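Lysine cyclodeaminase (Streptomyces pristinaespiralis, PDB 5YU3) catalyses the NAD-dependent cyclodeamination of L-lysine to L-pipecolic acid and probably acts in the same way on L-ornithine. Local coordinates at residues A99-D102 and A107-A110; T207-A212 and G216-D221; R30-L35 and A129-A134. All coordinates share one frame; numbering follows the deposited sequence.

Contact 1. Residues A99-D102 and A107-A110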
loop_
_atom_site.group_PDB
_atom_site.type_symbol
_atom_site.label_atom_id
_atom_site.label_comp_id
_atom_site.label_asym_id
_atom_site.label_seq_id
_atom_site.Cartn_x
_atom_site.Cartn_y
_atom_site.Cartn_z
ATOM N N ALA A 99 -1.730 -1.305 8.914
ATOM C CA ALA A 99 -1.961 -2.744 8.887
ATOM C C ALA A 99 -0.665 -3.501 9.146
ATOM O O ALA A 99 0.434 -3.013 8.861
ATOM C CB ALA A 99 -2.559 -3.186 7.535
ATOM N N ARG A 100 -0.802 -4.713 9.684
ATOM C CA ARG A 100 0.326 -5.607 9.882
ATOM C C ARG A 100 0.034 -6.926 9.177
ATOM O O ARG A 100 -1.096 -7.422 9.230
ATOM C CB ARG A 100 0.587 -5.847 11.372
ATOM C CG ARG A 100 1.802 -6.717 11.627
ATOM C CD ARG A 100 2.200 -6.701 13.085
ATOM N NE ARG A 100 2.809 -5.426 13.450
ATOM C CZ ARG A 100 3.488 -5.223 14.574
ATOM N NH1 ARG A 100 3.641 -6.216 15.432
ATOM N NH2 ARG A 100 4.014 -4.023 14.832
ATOM N N TYR A 101 1.047 -7.460 8.493
ATOM C CA TYR A 101 0.960 -8.693 7.713
ATOM C C TYR A 101 2.022 -9.671 8.193
ATOM O O TYR A 101 3.161 -9.280 8.450
ATOM C CB TYR A 101 1.159 -8.412 6.203
ATOM C CG TYR A 101 0.145 -7.446 5.645
ATOM C CD1 TYR A 101 0.331 -6.072 5.758
ATOM C CD2 TYR A 101 -1.019 -7.909 5.027
ATOM C CE1 TYR A 101 -0.597 -5.192 5.273
ATOM C CE2 TYR A 101 -1.960 -7.027 4.531
ATOM C CZ TYR A 101 -1.743 -5.666 4.660
ATOM O OH TYR A 101 -2.663 -4.770 4.182
ATOM N N ASP A 102 1.658 -10.950 8.310
ATOM C CA ASP A 102 2.649 -11.956 8.665
ATOM C C ASP A 102 3.658 -12.098 7.535
ATOM O O ASP A 102 3.274 -12.261 6.373
ATOM C CB ASP A 102 1.980 -13.305 8.942
ATOM C CG ASP A 102 2.970 -14.351 9.406
ATOM O OD1 ASP A 102 3.481 -14.217 10.534
ATOM O OD2 ASP A 102 3.248 -15.301 8.649
ATOM N N ALA A 107 -0.441 -13.216 5.577
ATOM C CA ALA A 107 -1.799 -12.964 6.041
ATOM C C ALA A 107 -1.905 -11.628 6.771
ATOM O O ALA A 107 -1.004 -11.239 7.514
ATOM C CB ALA A 107 -2.265 -14.092 6.959
ATOM N N LEU A 108 -3.032 -10.947 6.578
ATOM C CA LEU A 108 -3.335 -9.722 7.326
ATOM C C LEU A 108 -3.624 -10.078 8.785
ATOM O O LEU A 108 -4.636 -10.718 9.078
ATOM C CB LEU A 108 -4.526 -9.013 6.685
ATOM C CG LEU A 108 -5.108 -7.808 7.425
ATOM C CD1 LEU A 108 -4.084 -6.671 7.427
ATOM C CD2 LEU A 108 -6.433 -7.341 6.808
ATOM N N THR A 109 -2.745 -9.674 9.711
ATOM C CA THR A 109 -2.900 -10.074 11.110
ATOM C C THR A 109 -3.475 -8.985 12.008
ATOM O O THR A 109 -4.084 -9.310 13.034
ATOM C CB THR A 109 -1.563 -10.535 11.709
ATOM O OG1 THR A 109 -0.590 -9.488 11.611
ATOM C CG2 THR A 109 -1.034 -11.802 11.001
ATOM N N ALA A 110 -3.301 -7.711 11.669
ATOM C CA ALA A 110 -3.783 -6.649 12.541
ATOM C C ALA A 110 -4.021 -5.385 11.727
ATOM O O ALA A 110 -3.341 -5.134 10.724
ATOM C CB ALA A 110 -2.796 -6.388 13.686
#
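A beta hairpin interrupted by a classic bulge joins residues 99-102 to 107-110: Thr-109 and Ala-110 both sit across from Arg-100. Arg-100 O accepts from Thr-109 N at 2.8 Å and, weakly, from Ala-110 N at 3.3 Å. The backbone of Thr-109 (psi -26°) has the near-helical twist expected of the first bulge residue. On the side away from the turn, Arg-100 N donates to Ala-110 O at 2.8 Å. Toward the turn, Asp-102 N reaches Ala-107 O at 2.8 Å, with the donor in the carbonyl plane. The carboxylate of Asp-102 turns into the connecting loop, where OD2 accepts from Thr-105 N.

Tyr-101 and Leu-108 form the non-hydrogen-bonded pair. In Leu-108, chi1 of 172° carries CG away from the backbone N and chi2 of 67° then lays CD1 over a face of the tyrosine ring, a CH-pi contact 4.0 Å from CD1 to the ring centroid. The same methyl presses on Ala-99 CB at 3.8 Å. Beyond it, Tyr-101 OH bonds to Thr-78 OG1 of the second subunit, whose Trp-62 ring also meets the tyrosine, so this face belongs to the dimer interface. Arg-100 and Ala-110 occupy the other face. There the two CB atoms are 4.1 Å apart, while the arginine leads away from 107-110, along helix 305-321, to a salt bridge from NH1 to Glu-313 OE1.

The bulge thus shifts the register by one residue within a two-stranded antiparallel hairpin, which continues on both sides into the mixed sheet: strand 73-81 flanks 94-102, and strand 3-6 flanks 108-113. A hairpin with one face against a partner subunit and the other under a helix is consistent with the dimer-forming sheet of the ornithine cyclodeaminase/mu-crystallin family.

Contact 2. Residues T207-A212 and G216-D221. With NAD (nicotinamide-adenine-dinucleotide), chain F.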
loop_
_atom_site.group_PDB
_atom_site.type_symbol
_atom_site.label_atom_id
_atom_site.label_comp_id
_atom_site.label_asym_id
_atom_site.label_seq_id
_atom_site.Cartn_x
_atom_site.Cartn_y
_atom_site.Cartn_z
ATOM N N THR A 207 7.537 23.782 12.659
ATOM C CA THR A 207 6.670 24.207 11.568
ATOM C C THR A 207 5.883 22.997 11.086
ATOM O O THR A 207 6.467 21.944 10.816
ATOM C CB THR A 207 7.461 24.837 10.408
ATOM O OG1 THR A 207 8.327 23.868 9.802
ATOM C CG2 THR A 207 8.312 26.004 10.911
ATOM N N ALA A 208 4.553 23.136 11.017
ATOM C CA ALA A 208 3.701 22.005 10.636
ATOM C C ALA A 208 2.452 22.616 10.004
ATOM O O ALA A 208 1.394 22.749 10.636
ATOM C CB ALA A 208 3.356 21.104 11.828
ATOM N N THR A 209 2.601 23.037 8.745
ATOM C CA THR A 209 1.566 23.763 8.032
ATOM C C THR A 209 1.093 22.969 6.827
ATOM O O THR A 209 1.797 22.092 6.319
ATOM C CB THR A 209 2.080 25.117 7.517
ATOM O OG1 THR A 209 2.916 24.879 6.373
ATOM C CG2 THR A 209 2.885 25.829 8.594
ATOM N N SER A 210 -0.091 23.332 6.339
ATOM C CA SER A 210 -0.586 22.861 5.049
ATOM C C SER A 210 -0.320 23.887 3.949
ATOM O O SER A 210 -1.141 24.071 3.045
ATOM C CB SER A 210 -2.074 22.533 5.139
ATOM O OG SER A 210 -2.784 23.619 5.717
ATOM N N VAL A 211 0.825 24.576 4.021
ATOM C CA VAL A 211 1.175 25.559 2.994
ATOM C C VAL A 211 1.269 24.858 1.646
ATOM O O VAL A 211 1.720 23.709 1.548
ATOM C CB VAL A 211 2.490 26.279 3.345
ATOM C CG1 VAL A 211 3.680 25.338 3.266
ATOM C CG2 VAL A 211 2.711 27.500 2.427
ATOM N N ALA A 212 0.827 25.546 0.601
ATOM C CA ALA A 212 0.808 24.964 -0.731
ATOM C C ALA A 212 2.210 24.939 -1.344
ATOM O O ALA A 212 3.138 25.617 -0.889
ATOM C CB ALA A 212 -0.147 25.740 -1.640
ATOM N N GLY A 216 5.991 28.758 0.372
ATOM C CA GLY A 216 6.872 29.051 1.467
ATOM C C GLY A 216 7.650 30.337 1.225
ATOM O O GLY A 216 7.546 30.960 0.162
ATOM N N PRO A 217 8.448 30.749 2.224
ATOM C CA PRO A 217 8.665 30.079 3.613
ATOM C C PRO A 217 7.482 30.506 4.540
ATOM O O PRO A 217 6.813 31.549 4.298
ATOM C CB PRO A 217 9.798 30.518 4.012
ATOM C CG PRO A 217 9.920 31.997 3.385
ATOM C CD PRO A 217 9.392 31.925 2.195
ATOM N N VAL A 218 7.216 29.687 5.564
ATOM C CA VAL A 218 6.220 30.038 6.574
ATOM C C VAL A 218 6.855 30.731 7.762
ATOM O O VAL A 218 6.136 31.283 8.609
ATOM C CB VAL A 218 5.456 28.792 7.070
ATOM C CG1 VAL A 218 4.882 28.013 5.887
ATOM C CG2 VAL A 218 6.367 27.905 7.931
ATOM N N LEU A 219 8.180 30.671 7.879
ATOM C CA LEU A 219 8.974 31.385 8.847
ATOM C C LEU A 219 9.892 32.316 8.069
ATOM O O LEU A 219 10.529 31.870 7.104
ATOM C CB LEU A 219 9.806 30.405 9.695
ATOM C CG LEU A 219 10.614 30.926 10.887
ATOM C CD1 LEU A 219 9.693 31.241 12.072
ATOM C CD2 LEU A 219 11.664 29.891 11.283
ATOM N N PRO A 220 9.958 33.600 8.409
ATOM C CA PRO A 220 10.740 34.541 7.600
ATOM C C PRO A 220 12.232 34.434 7.858
ATOM O O PRO A 220 12.681 34.062 8.945
ATOM C CB PRO A 220 10.200 35.905 8.033
ATOM C CG PRO A 220 9.631 35.589 9.503
ATOM C CD PRO A 220 9.233 34.343 9.505
ATOM N N ASP A 221 13.004 34.774 6.821
ATOM C CA ASP A 221 14.465 34.805 6.894
ATOM C C ASP A 221 14.865 36.076 7.628
ATOM O O ASP A 221 15.093 37.126 7.025
ATOM C CB ASP A 221 15.081 34.755 5.500
ATOM C CG ASP A 221 16.604 34.693 5.529
ATOM O OD1 ASP A 221 17.201 34.582 6.628
ATOM O OD2 ASP A 221 17.203 34.757 4.437
HETATM P PA NAD F . -3.774 20.505 9.618
HETATM O O1A NAD F . -4.607 20.815 8.413
HETATM O O2A NAD F . -4.432 19.962 10.871
HETATM O O5B NAD F . -3.028 21.856 10.072
HETATM C C5B NAD F . -2.228 22.582 9.132
HETATM C C4B NAD F . -2.332 24.049 9.522
HETATM O O4B NAD F . -1.417 24.813 8.733
HETATM C C3B NAD F . -3.723 24.618 9.227
HETATM O O3B NAD F . -4.321 25.121 10.442
HETATM C C2B NAD F . -3.457 25.738 8.235
HETATM O O2B NAD F . -4.297 26.877 8.407
HETATM C C1B NAD F . -2.019 26.088 8.545
HETATM N N9A NAD F . -1.270 26.808 7.493
HETATM C C8A NAD F . -1.351 26.663 6.150
HETATM N N7A NAD F . -0.465 27.506 5.528
HETATM C C5A NAD F . 0.187 28.187 6.500
HETATM C C6A NAD F . 1.233 29.224 6.574
HETATM N N6A NAD F . 1.800 29.721 5.449
HETATM N N1A NAD F . 1.624 29.636 7.801
HETATM C C2A NAD F . 1.091 29.168 8.945
HETATM N N3A NAD F . 0.124 28.236 8.957
HETATM C C4A NAD F . -0.348 27.721 7.788
HETATM O O3 NAD F . -2.612 19.475 9.137
HETATM P PN NAD F . -1.572 18.685 10.060
HETATM O O1N NAD F . -1.207 19.562 11.235
HETATM O O2N NAD F . -2.118 17.292 10.290
HETATM O O5D NAD F . -0.305 18.520 9.076
HETATM C C5D NAD F . 0.545 19.636 8.806
HETATM C C4D NAD F . 1.705 19.170 7.926
HETATM O O4D NAD F . 2.428 18.130 8.584
HETATM C C3D NAD F . 1.221 18.575 6.614
HETATM O O3D NAD F . 2.154 18.938 5.572
HETATM C C2D NAD F . 1.330 17.085 6.848
HETATM O O2D NAD F . 1.402 16.327 5.633
HETATM C C1D NAD F . 2.603 17.046 7.669
HETATM N N1N NAD F . 2.828 15.811 8.410
HETATM C C2N NAD F . 4.095 15.412 8.585
HETATM C C3N NAD F . 4.388 14.245 9.277
HETATM C C7N NAD F . 5.817 13.855 9.458
HETATM O O7N NAD F . 6.101 12.742 9.849
HETATM N N7N NAD F . 6.764 14.780 9.222
HETATM C C4N NAD F . 3.352 13.491 9.836
HETATM C C5N NAD F . 2.048 13.951 9.662
HETATM C C6N NAD F . 1.803 15.126 8.949
HETATM O O HOH W 1 5.772 25.445 -0.125
#
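One wall of the adenosine end of the NAD pocket is formed here, from the loop that follows strand 204-207. Val-218 makes most of the side-chain contact between the segments. Its CG2 meets Thr-207 CG2 at 4.0 Å, and its CG1 lies 3.9 Å from Val-211 CB. CG1 also points tip to tip at Thr-209 OG1, 3.7 Å away. The same methyl comes within 3.6 Å of NAD N6A, the exocyclic amine of the adenine.

Thr-209 lies beside the valine on the same side of the base. Its CB and CG2 rest over one face of the adenine, CG2 being 3.7 Å from NAD N3A. With chi1 at 75°, OG1 is swung between the backbone N and the carbonyl carbon. There it accepts from Val-211 N in an ST turn and is also hydrogen-bonded to Glu-242 OE2, while Glu-242 OE1 binds Thr-207 OG1. Lys-240 NZ bonds to the carbonyls of Thr-209 and Val-211, which probably steadies the turn.

From these segments the ribose receives a main-chain bond: Ser-210 N donates to NAD O4B at 3.1 Å (N-H...O 154°). Farther out, a water lies between Ala-212 and Gly-216, giving a proton to Ala-212 O at 2.7 Å and accepting only weakly from Gly-216 N.

Across the two segments direct contact is van der Waals, mainly of Val-218 methyls against Thr-207, Val-211 and the hydroxyl of Thr-209, with a water at the edge. These side chains offer the base a largely apolar surface, while the turn held by Glu-242 and Lys-240 presents a single directed bond to the ribose.

Contact 3. Residues R30-L35 and A129-A134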
loop_
_atom_site.group_PDB
_atom_site.type_symbol
_atom_site.label_atom_id
_atom_site.label_comp_id
_atom_site.label_asym_id
_atom_site.label_seq_id
_atom_site.Cartn_x
_atom_site.Cartn_y
_atom_site.Cartn_z
ATOM N N ARG A 30 10.517 4.192 22.626
ATOM C CA ARG A 30 10.663 3.140 21.623
ATOM C C ARG A 30 11.284 3.681 20.343
ATOM O O ARG A 30 12.119 3.013 19.715
ATOM C CB ARG A 30 9.303 2.510 21.336
ATOM C CG ARG A 30 8.685 1.908 22.568
ATOM C CD ARG A 30 9.392 0.627 22.940
ATOM N NE ARG A 30 8.817 -0.458 22.177
ATOM C CZ ARG A 30 7.811 -1.213 22.602
ATOM N NH1 ARG A 30 7.274 -1.010 23.802
ATOM N NH2 ARG A 30 7.345 -2.170 21.821
ATOM N N LEU A 31 10.869 4.875 19.929
ATOM C CA LEU A 31 11.454 5.505 18.754
ATOM C C LEU A 31 12.945 5.769 18.951
ATOM O O LEU A 31 13.750 5.541 18.041
ATOM C CB LEU A 31 10.702 6.799 18.456
ATOM C CG LEU A 31 10.861 7.443 17.089
ATOM C CD1 LEU A 31 10.868 6.377 15.994
ATOM C CD2 LEU A 31 9.735 8.465 16.860
ATOM N N THR A 32 13.329 6.239 20.141
ATOM C CA THR A 32 14.741 6.478 20.434
ATOM C C THR A 32 15.561 5.199 20.299
ATOM O O THR A 32 16.615 5.188 19.652
ATOM C CB THR A 32 14.884 7.060 21.841
ATOM O OG1 THR A 32 14.199 8.313 21.905
ATOM C CG2 THR A 32 16.357 7.278 22.187
ATOM N N GLY A 33 15.091 4.107 20.903
ATOM C CA GLY A 33 15.817 2.853 20.799
ATOM C C GLY A 33 15.852 2.323 19.379
ATOM O O GLY A 33 16.887 1.830 18.914
ATOM N N GLY A 34 14.727 2.425 18.669
ATOM C CA GLY A 34 14.674 1.923 17.307
ATOM C C GLY A 34 15.566 2.703 16.362
ATOM O O GLY A 34 16.224 2.122 15.496
ATOM N N LEU A 35 15.597 4.030 16.513
ATOM C CA LEU A 35 16.488 4.850 15.700
ATOM C C LEU A 35 17.952 4.508 15.966
ATOM O O LEU A 35 18.755 4.408 15.028
ATOM C CB LEU A 35 16.200 6.331 15.962
ATOM C CG LEU A 35 14.948 6.880 15.263
ATOM C CD1 LEU A 35 14.574 8.272 15.781
ATOM C CD2 LEU A 35 15.143 6.909 13.744
ATOM N N ALA A 129 14.581 14.331 18.298
ATOM C CA ALA A 129 15.546 15.234 17.667
ATOM C C ALA A 129 15.849 16.432 18.551
ATOM O O ALA A 129 16.994 16.899 18.598
ATOM C CB ALA A 129 15.025 15.727 16.319
ATOM N N SER A 130 14.828 16.963 19.230
ATOM C CA SER A 130 15.021 18.178 20.015
ATOM C C SER A 130 15.781 17.899 21.303
ATOM O O SER A 130 16.504 18.772 21.797
ATOM C CB SER A 130 13.675 18.829 20.319
ATOM O OG SER A 130 12.993 19.200 19.135
ATOM N N ARG A 131 15.639 16.699 21.865
ATOM C CA ARG A 131 16.483 16.335 22.992
ATOM C C ARG A 131 17.954 16.399 22.603
ATOM O O ARG A 131 18.800 16.822 23.402
ATOM C CB ARG A 131 16.105 14.938 23.489
ATOM C CG ARG A 131 16.361 14.704 24.954
ATOM C CD ARG A 131 15.479 13.567 25.437
ATOM N NE ARG A 131 15.486 12.490 24.453
ATOM C CZ ARG A 131 14.897 11.312 24.627
ATOM N NH1 ARG A 131 14.236 11.058 25.759
ATOM N NH2 ARG A 131 14.969 10.394 23.664
ATOM N N LEU A 132 18.275 16.002 21.369
ATOM C CA LEU A 132 19.660 16.012 20.908
ATOM C C LEU A 132 20.148 17.409 20.534
ATOM O O LEU A 132 21.339 17.704 20.702
ATOM C CB LEU A 132 19.824 15.088 19.696
ATOM C CG LEU A 132 19.906 13.577 19.963
ATOM C CD1 LEU A 132 19.412 12.802 18.752
ATOM C CD2 LEU A 132 21.323 13.163 20.320
ATOM N N LEU A 133 19.269 18.272 20.007
ATOM C CA LEU A 133 19.714 19.470 19.298
ATOM C C LEU A 133 19.154 20.782 19.826
ATOM O O LEU A 133 19.609 21.846 19.381
ATOM C CB LEU A 133 19.365 19.354 17.801
ATOM C CG LEU A 133 20.130 18.259 17.052
ATOM C CD1 LEU A 133 19.583 18.053 15.644
ATOM C CD2 LEU A 133 21.614 18.599 17.000
ATOM N N ALA A 134 18.171 20.761 20.714
ATOM C CA ALA A 134 17.737 21.993 21.357
ATOM C C ALA A 134 18.440 22.145 22.699
ATOM O O ALA A 134 18.860 21.162 23.320
ATOM C CB ALA A 134 16.217 22.004 21.566
#
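Arg-131 NH2 comes up to Thr-32 OG1 at 2.8 Å, but the N-H...O angle is only 115° and the bond is weak despite its length. The hydroxyl sits at the edge of the guanidinium, near its plane, and the two side chains cross at about a right angle. NH2 also passes the methyl, with Thr-32 CG2 3.7 Å away. To get there the arginine leaves helix 115-133 nearly extended and bends at CG-CD (chi3 43°), which turns its head toward helix 20-39.

Thr-32 is set by its own helix. Its chi1 of -62° puts OG1 anti to the carbonyl carbon, beside the backbone N, where it bonds to Ile-28 O one turn back. That carbonyl can only accept, so the hydroxyl spends its proton there and meets the arginine through its oxygen.

Below this polar tip the helices are held by apolar side chains. Thr-32 and Leu-35 both touch Val-128, and Leu-31 packs on Ala-124 and Ala-125. Leu-35 and Leu-132 meet Leu-279 of helix 279-284, which spans the two.

The pairing buries just 67 Å² between the segments. Its chemistry is that of a weak surface hydrogen bond: a bent bond from an exposed arginine to a hydroxyl already engaged as a donor probably adds little to the hydrophobic seam beneath.

How the contacts relate
Contacts 1 and 2 are buried; contact 3 is at the surface. Contact 1 relies on backbone hydrogen bonds between strands, contact 2 on apolar side chains against one side of the adenine, and contact 3 on one weak side-chain hydrogen bond between helices. Contacts 1 and 2 lie on opposite sides of the chain's centre, about 37 Å apart between centres, one in the mixed sheet at the dimer interface, the other beside the parallel NAD-binding sheet. Contact 3 lies closer to each by centre, about 28 and 24 Å away: helix 115-133 follows strand 108-113, and Arg-30, salt-bridged to Glu-317, also touches Glu-313, the partner of Arg-100. Toward contact 2, Asn-231 meets both Ser-130 and the backbone of Thr-207.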